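Local structure of TRAP dicarboxylate transporter-DctP subunit (Rhodobacter sphaeroides, 4PE3) at residues Glu304-Lys307 and Phe308-Ile311; Tyr336-Lys340 and Gly341-Glu345; Gly310-Arg313 and Gly314-Lys318. The protein is probably the periplasmic solute-binding component of a TRAP transporter, capturing an organic acid such as a dicarboxylate for delivery to the membrane subunits. All blocks are in the same frame, centred on the assembly; numbering follows the deposited sequence.

Contact 1: Glu304-Lys307 and Phe308-Ile311; sequences ERAK and FRGI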
loop_
_atom_site.group_PDB
_atom_site.type_symbol
_atom_site.label_atom_id
_atom_site.label_comp_id
_atom_site.label_asym_id
_atom_site.label_seq_id
_atom_site.Cartn_x
_atom_site.Cartn_y
_atom_site.Cartn_z
ATOM N N GLU A 304 -11.931 2.918 -17.586
ATOM C CA GLU A 304 -12.595 2.062 -16.620
ATOM C C GLU A 304 -11.992 2.289 -15.224
ATOM O O GLU A 304 -12.694 2.294 -14.230
ATOM C CB GLU A 304 -12.531 0.588 -17.047
ATOM C CG GLU A 304 -13.359 0.297 -18.293
ATOM C CD GLU A 304 -14.797 0.614 -18.098
ATOM O OE1 GLU A 304 -15.314 0.493 -16.961
ATOM O OE2 GLU A 304 -15.421 0.999 -19.108
ATOM N N ARG A 305 -10.695 2.512 -15.164
ATOM C CA ARG A 305 -10.054 2.805 -13.896
ATOM C C ARG A 305 -10.558 4.130 -13.324
ATOM O O ARG A 305 -10.787 4.261 -12.121
ATOM C CB ARG A 305 -8.542 2.801 -14.077
ATOM C CG ARG A 305 -8.004 1.392 -14.375
ATOM C CD ARG A 305 -6.541 1.405 -14.642
ATOM N NE ARG A 305 -6.067 0.087 -15.058
ATOM C CZ ARG A 305 -5.689 -0.896 -14.242
ATOM N NH1 ARG A 305 -5.695 -0.701 -12.942
ATOM N NH2 ARG A 305 -5.270 -2.042 -14.766
ATOM N N ALA A 306 -10.738 5.131 -14.190
ATOM C CA ALA A 306 -11.308 6.416 -13.753
ATOM C C ALA A 306 -12.745 6.225 -13.258
ATOM O O ALA A 306 -13.144 6.839 -12.277
ATOM C CB ALA A 306 -11.264 7.446 -14.885
ATOM N N LYS A 307 -13.508 5.362 -13.917
ATOM C CA LYS A 307 -14.849 5.052 -13.448
ATOM C C LYS A 307 -14.792 4.395 -12.059
ATOM O O LYS A 307 -15.586 4.713 -11.179
ATOM C CB LYS A 307 -15.582 4.175 -14.473
ATOM C CG LYS A 307 -16.131 4.983 -15.641
ATOM C CD LYS A 307 -16.461 4.113 -16.852
ATOM C CE LYS A 307 -17.382 2.994 -16.498
ATOM N NZ LYS A 307 -17.714 2.178 -17.717
ATOM N N PHE A 308 -13.849 3.479 -11.856
ATOM C CA PHE A 308 -13.721 2.843 -10.546
ATOM C C PHE A 308 -13.362 3.875 -9.462
ATOM O O PHE A 308 -13.926 3.853 -8.369
ATOM C CB PHE A 308 -12.726 1.689 -10.575
ATOM C CG PHE A 308 -12.804 0.821 -9.361
ATOM C CD1 PHE A 308 -13.785 -0.156 -9.251
ATOM C CD2 PHE A 308 -11.911 0.988 -8.314
ATOM C CE1 PHE A 308 -13.862 -0.961 -8.114
ATOM C CE2 PHE A 308 -11.985 0.186 -7.176
ATOM C CZ PHE A 308 -12.956 -0.781 -7.073
ATOM N N ARG A 309 -12.481 4.812 -9.788
ATOM C CA ARG A 309 -12.191 5.903 -8.846
ATOM C C ARG A 309 -13.433 6.673 -8.436
ATOM O O ARG A 309 -13.597 7.049 -7.282
ATOM C CB ARG A 309 -11.208 6.923 -9.418
ATOM C CG ARG A 309 -9.848 6.367 -9.629
ATOM C CD ARG A 309 -8.834 7.458 -9.914
ATOM N NE ARG A 309 -7.572 6.803 -10.175
ATOM C CZ ARG A 309 -7.187 6.324 -11.352
ATOM N NH1 ARG A 309 -7.926 6.526 -12.438
ATOM N NH2 ARG A 309 -6.024 5.681 -11.437
ATOM N N GLY A 310 -14.302 6.918 -9.402
ATOM C CA GLY A 310 -15.504 7.683 -9.142
ATOM C C GLY A 310 -16.439 6.952 -8.200
ATOM O O GLY A 310 -17.058 7.549 -7.329
ATOM N N ILE A 311 -16.545 5.641 -8.362
ATOM C CA ILE A 311 -17.366 4.875 -7.444
ATOM C C ILE A 311 -16.723 4.907 -6.056
ATOM O O ILE A 311 -17.388 5.123 -5.055
ATOM C CB ILE A 311 -17.538 3.429 -7.928
ATOM C CG1 ILE A 311 -18.512 3.413 -9.097
ATOM C CG2 ILE A 311 -18.076 2.555 -6.826
ATOM C CD1 ILE A 311 -18.014 2.671 -10.283
#
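The backbones of Glu304 and Phe308 are joined one turn apart on helix 302-320, Phe308 N donating to Glu304 O at 2.9 Å. The side chain of Glu304 turns to a different job: its OE2 binds a zinc ion together with Glu303, and the same oxygen takes Lys307 NZ at 2.9 Å on its syn side. A carboxylate suits this place because OE1 can accept from Val166 N.

Arg305 follows, its O receiving Arg309 N at 2.9 Å. The first part of the Arg309 chain brushes this carbonyl, CG lying 3.4 Å from Arg305 O. Arg305 runs straight from CG to NE, away from the next turn, and its guanidinium reaches Pro235 O, Gly236 O, Trp300 O and Asp299 OD1. A guanidinium, with several N-H groups, suits three carbonyls and a carboxylate oxygen.

The small methyl of Ala306 suits a place beside the extended Arg309 chain, whose NH1 comes within 3.6 Å of Ala306 N, a packing contact set obliquely to the guanidinium. Arg309 ends on Leu342 O and Ala115 O. Ala306 O takes Gly310 N at 3.1 Å.

Lys307 bends at its third torsion (chi3 54°), which curls NZ back over the preceding turn to Glu304; Glu167 is a second salt-bridge partner. Lys307 O accepts Ile311 N at 3.1 Å, and the Ile311 methyl CD1 comes to 3.3 Å from the same oxygen. On the buried flank Phe308, with CG anti to N (chi1 -167°), meets Phe237 edge-to-face and touches Val184.

The chemistry thus divides by face. Arg305 and Arg309 spend their N-H groups largely on main-chain oxygens, and Asp299 probably offsets the charge of Arg305, while the Lys307 ammonium is likely to offset part of the negative charge gathered at the zinc-binding glutamates.

Contact 2: Tyr336-Lys340 and Gly341-Glu345; sequences YLKDK and GLMAE
Leu337 O is gripped by several N-H groups where helix 324-339 ends. Leu342 N makes the sound bond at 2.9 Å, and Met343 N adds a weak one at 3.4 Å; Lys340 N, still helical in its reach, gives another weak bond. One residue on, Lys338 O takes Gly341 N at 3.1 Å, the donor standing above the carbonyl plane, 68° out of it. A water lies 2.8 Å from Lys338 O and 2.6 Å from Met343 O, bridging helix end and tail.

Gly341 makes the reversal possible. Its phi is positive (75°), a value glycine tolerates well, and a beta carbon there would clash with Lys340 O.

Beyond the turn the chain doubles back on the helix. Leu342 CD1 packs on Leu337 CD2 at 3.9 Å, the two side chains crossing at about a right angle. Met343, a selenomethionine modelled in two conformers, crosses Leu337 at a slant, its CB against Leu337 CB and its SE near Leu337 CD1. Lys338, extended beyond CG, carries NZ to the C-terminal carboxylate, forming a salt bridge with Glu345 OXT at 3.1 Å; its aliphatic part passes close to Ala344 O. Lys340 CG lies 3.6 Å above the ring plane of Tyr336, toward the rim; Lys340 NZ forms a salt bridge with Asp124, to which Tyr336 OH is hydrogen-bonded. Asp339 OD1 binds a zinc ion.

A glycine in the left-handed helical region, a six-to-one and a five-to-two bond, and leucines meeting across the turn together make up a Schellman motif, here ending the last helix of the chain.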
loop_
_atom_site.group_PDB
_atom_site.type_symbol
_atom_site.label_atom_id
_atom_site.label_comp_id
_atom_site.label_asym_id
_atom_site.label_seq_id
_atom_site.Cartn_x
_atom_site.Cartn_y
_atom_site.Cartn_z
ATOM N N TYR A 336 -5.531 16.028 -6.360
ATOM C CA TYR A 336 -4.441 15.404 -7.107
ATOM C C TYR A 336 -4.941 14.565 -8.297
ATOM O O TYR A 336 -4.469 14.714 -9.425
ATOM C CB TYR A 336 -3.586 14.531 -6.164
ATOM C CG TYR A 336 -2.479 13.817 -6.896
ATOM C CD1 TYR A 336 -1.276 14.457 -7.161
ATOM C CD2 TYR A 336 -2.652 12.520 -7.359
ATOM C CE1 TYR A 336 -0.283 13.825 -7.852
ATOM C CE2 TYR A 336 -1.655 11.880 -8.047
ATOM C CZ TYR A 336 -0.484 12.534 -8.300
ATOM O OH TYR A 336 0.514 11.905 -8.984
ATOM N N LEU A 337 -5.894 13.694 -8.025
ATOM C CA LEU A 337 -6.446 12.817 -9.055
ATOM C C LEU A 337 -7.098 13.613 -10.176
ATOM O O LEU A 337 -6.913 13.280 -11.346
ATOM C CB LEU A 337 -7.444 11.845 -8.431
ATOM C CG LEU A 337 -6.826 10.880 -7.415
ATOM C CD1 LEU A 337 -7.907 10.112 -6.677
ATOM C CD2 LEU A 337 -5.869 9.904 -8.088
ATOM N N LYS A 338 -7.852 14.656 -9.837
ATOM C CA LYS A 338 -8.497 15.456 -10.863
ATOM C C LYS A 338 -7.441 16.176 -11.679
ATOM O O LYS A 338 -7.515 16.254 -12.908
ATOM C CB LYS A 338 -9.488 16.447 -10.242
ATOM C CG LYS A 338 -10.764 15.808 -9.715
ATOM C CD LYS A 338 -11.744 16.860 -9.236
ATOM C CE LYS A 338 -13.007 16.237 -8.663
ATOM N NZ LYS A 338 -14.099 17.255 -8.590
ATOM N N ASP A 339 -6.442 16.699 -10.988
ATOM C CA ASP A 339 -5.396 17.446 -11.646
ATOM C C ASP A 339 -4.597 16.587 -12.625
ATOM O O ASP A 339 -4.154 17.075 -13.672
ATOM C CB ASP A 339 -4.462 18.041 -10.609
ATOM C CG ASP A 339 -3.255 18.632 -11.235
ATOM O OD1 ASP A 339 -3.423 19.644 -11.935
ATOM O OD2 ASP A 339 -2.155 18.071 -11.071
ATOM N N LYS A 340 -4.420 15.309 -12.289
ATOM C CA LYS A 340 -3.660 14.392 -13.141
ATOM C C LYS A 340 -4.514 13.732 -14.223
ATOM O O LYS A 340 -4.017 12.904 -14.990
ATOM C CB LYS A 340 -2.969 13.313 -12.301
ATOM C CG LYS A 340 -1.840 13.825 -11.425
ATOM C CD LYS A 340 -1.061 14.923 -12.132
ATOM C CE LYS A 340 0.322 15.124 -11.543
ATOM N NZ LYS A 340 1.212 14.006 -11.966
ATOM N N GLY A 341 -5.795 14.084 -14.276
ATOM C CA GLY A 341 -6.692 13.510 -15.272
ATOM C C GLY A 341 -7.105 12.080 -14.966
ATOM O O GLY A 341 -7.581 11.352 -15.844
ATOM N N LEU A 342 -6.927 11.673 -13.716
ATOM C CA LEU A 342 -7.234 10.325 -13.292
ATOM C C LEU A 342 -8.681 10.166 -12.843
ATOM O O LEU A 342 -9.201 9.048 -12.763
ATOM C CB LEU A 342 -6.283 9.947 -12.149
ATOM C CG LEU A 342 -4.830 9.758 -12.604
ATOM C CD1 LEU A 342 -3.883 9.564 -11.415
ATOM C CD2 LEU A 342 -4.701 8.598 -13.592
HETATM N N MSE A 343 -9.334 11.274 -12.533
HETATM C CA MSE A 343 -10.721 11.224 -12.103
HETATM C C MSE A 343 -11.486 12.367 -12.735
HETATM O O MSE A 343 -10.923 13.432 -12.980
HETATM C CB MSE A 343 -10.785 11.346 -10.592
HETATM C CG MSE A 343 -11.917 10.604 -9.932
HETATM SE SE MSE A 343 -11.615 10.807 -8.042
HETATM C CE MSE A 343 -12.290 12.608 -7.884
ATOM N N ALA A 344 -12.771 12.133 -12.993
ATOM C CA ALA A 344 -13.626 13.103 -13.659
ATOM C C ALA A 344 -13.546 14.422 -12.930
ATOM O O ALA A 344 -13.670 14.467 -11.710
ATOM C CB ALA A 344 -15.084 12.609 -13.730
ATOM N N GLU A 345 -13.343 15.494 -13.688
ATOM C CA GLU A 345 -13.079 16.804 -13.111
ATOM C C GLU A 345 -14.347 17.407 -12.515
ATOM O O GLU A 345 -15.466 17.164 -12.978
ATOM C CB GLU A 345 -12.486 17.739 -14.170
ATOM C CG GLU A 345 -12.067 19.110 -13.645
ATOM C CD GLU A 345 -10.614 19.171 -13.199
ATOM O OE1 GLU A 345 -9.882 18.178 -13.387
ATOM O OE2 GLU A 345 -10.202 20.221 -12.665
ATOM O OXT GLU A 345 -14.273 18.167 -11.548
HETATM O O HOH W 1 -9.760 15.320 -14.341
#

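Contact 3: Gly310-Arg313 and Gly314-Lys318; sequences GIAR and GEWEK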
loop_
_atom_site.group_PDB
_atom_site.type_symbol
_atom_site.label_atom_id
_atom_site.label_comp_id
_atom_site.label_asym_id
_atom_site.label_seq_id
_atom_site.Cartn_x
_atom_site.Cartn_y
_atom_site.Cartn_z
ATOM N N GLY A 310 -14.302 6.918 -9.402
ATOM C CA GLY A 310 -15.504 7.683 -9.142
ATOM C C GLY A 310 -16.439 6.952 -8.200
ATOM O O GLY A 310 -17.058 7.549 -7.329
ATOM N N ILE A 311 -16.545 5.641 -8.362
ATOM C CA ILE A 311 -17.366 4.875 -7.444
ATOM C C ILE A 311 -16.723 4.907 -6.056
ATOM O O ILE A 311 -17.388 5.123 -5.055
ATOM C CB ILE A 311 -17.538 3.429 -7.928
ATOM C CG1 ILE A 311 -18.512 3.413 -9.097
ATOM C CG2 ILE A 311 -18.076 2.555 -6.826
ATOM C CD1 ILE A 311 -18.014 2.671 -10.283
ATOM N N ALA A 312 -15.419 4.682 -6.012
ATOM C CA ALA A 312 -14.697 4.621 -4.751
ATOM C C ALA A 312 -14.773 5.956 -4.008
ATOM O O ALA A 312 -14.874 5.992 -2.774
ATOM C CB ALA A 312 -13.263 4.229 -5.016
ATOM N N ARG A 313 -14.749 7.042 -4.766
ATOM C CA ARG A 313 -14.759 8.388 -4.185
ATOM C C ARG A 313 -15.966 8.594 -3.280
ATOM O O ARG A 313 -15.873 9.250 -2.252
ATOM C CB ARG A 313 -14.741 9.447 -5.284
ATOM C CG ARG A 313 -14.651 10.905 -4.765
ATOM C CD ARG A 313 -15.428 11.860 -5.665
ATOM N NE ARG A 313 -16.821 11.452 -5.801
ATOM C CZ ARG A 313 -17.756 11.611 -4.866
ATOM N NH1 ARG A 313 -17.455 12.182 -3.717
ATOM N NH2 ARG A 313 -18.997 11.185 -5.090
ATOM N N GLY A 314 -17.118 8.061 -3.671
ATOM C CA GLY A 314 -18.291 8.153 -2.824
ATOM C C GLY A 314 -18.055 7.536 -1.452
ATOM O O GLY A 314 -18.560 8.011 -0.436
ATOM N N GLU A 315 -17.267 6.471 -1.414
ATOM C CA GLU A 315 -16.908 5.845 -0.146
ATOM C C GLU A 315 -15.809 6.624 0.572
ATOM O O GLU A 315 -15.859 6.744 1.790
ATOM C CB GLU A 315 -16.542 4.369 -0.324
ATOM C CG GLU A 315 -17.732 3.545 -0.795
ATOM C CD GLU A 315 -18.899 3.579 0.178
ATOM O OE1 GLU A 315 -18.678 3.300 1.383
ATOM O OE2 GLU A 315 -20.040 3.838 -0.266
ATOM N N TRP A 316 -14.827 7.147 -0.162
ATOM C CA TRP A 316 -13.823 8.010 0.482
ATOM C C TRP A 316 -14.511 9.185 1.179
ATOM O O TRP A 316 -14.086 9.585 2.268
ATOM C CB TRP A 316 -12.802 8.571 -0.512
ATOM C CG TRP A 316 -12.072 7.596 -1.385
ATOM C CD1 TRP A 316 -11.896 6.242 -1.203
ATOM C CD2 TRP A 316 -11.452 7.914 -2.631
ATOM N NE1 TRP A 316 -11.185 5.728 -2.244
ATOM C CE2 TRP A 316 -10.908 6.723 -3.145
ATOM C CE3 TRP A 316 -11.308 9.096 -3.366
ATOM C CZ2 TRP A 316 -10.236 6.679 -4.362
ATOM C CZ3 TRP A 316 -10.651 9.054 -4.570
ATOM C CH2 TRP A 316 -10.117 7.847 -5.062
ATOM N N GLU A 317 -15.550 9.739 0.553
ATOM C CA GLU A 317 -16.213 10.925 1.085
ATOM C C GLU A 317 -16.906 10.611 2.400
ATOM O O GLU A 317 -16.971 11.456 3.281
ATOM C CB GLU A 317 -17.223 11.489 0.077
ATOM C CG GLU A 317 -17.965 12.726 0.602
ATOM C CD GLU A 317 -18.730 13.466 -0.478
ATOM O OE1 GLU A 317 -19.166 12.825 -1.455
ATOM O OE2 GLU A 317 -18.896 14.696 -0.335
ATOM N N LYS A 318 -17.422 9.398 2.549
ATOM C CA LYS A 318 -18.023 9.013 3.824
ATOM C C LYS A 318 -16.967 8.993 4.907
ATOM O O LYS A 318 -17.211 9.413 6.037
ATOM C CB LYS A 318 -18.693 7.645 3.727
ATOM C CG LYS A 318 -19.887 7.659 2.809
ATOM C CD LYS A 318 -20.435 6.264 2.575
ATOM C CE LYS A 318 -21.542 6.272 1.542
ATOM N NZ LYS A 318 -22.095 4.903 1.374
HETATM O O HOH W 2 -20.906 11.192 -2.601
#
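A local contact one turn deep, in the second half of helix 302-320, brings Trp316 and Glu317 back onto Ala312 and Arg313. The indole lies over the preceding turn: with CG beside its own N (chi1 -54°), one ring face receives Arg313 CA, an off-centre CH-pi contact 4.0 Å from the six-membered ring centroid. Ala312 O sits over the same face toward its rim, and Ala312 CB, small enough to admit the ring, touches CE2 of Trp316 at 3.9 Å. NE1 donates to Val113 O.

Arg313 and Glu317 run side by side. NH1 gives OE1 of Glu317 a nearly straight bond (165°, 2.9 Å) within the guanidinium plane, yet arrives from above the carboxylate plane; a water accepts from Arg313 NH2 and donates to Glu317 OE1, closing a ring. Gly314 N lies over one face of the Arg313 guanidinium.

Replacing Trp316 by an alanine would probably cost Val113 O the indole N-H and open a gap between Arg313 and Leu337.

The indole faces helix 324-339, touching Tyr330, Leu333 and Leu337, whereas Glu315, salt-bridged to Lys318, turns to helix 180-187.

From the N terminus, contact 1 comes first, then contact 3, both on helix 302-320; they overlap at Gly310 and Ile311, so the two contacts run on from each other along one helix. Contact 2 follows in series on helix 324-339 and the C-terminal tail. Each joins adjoining segments, so none closes a long loop, and none nests within or crosses another. The centres of contacts 1 and 2 lie about 11 Å apart. The tail packs back on the earlier helix, Met343 CG reaching Arg309 CB at 3.8 Å, while from helix 324-339 itself Leu337 CD1 meets Trp316 CH2 at 3.6 Å. Contact 2 thereby joins the last two helices along both halves of 302-320.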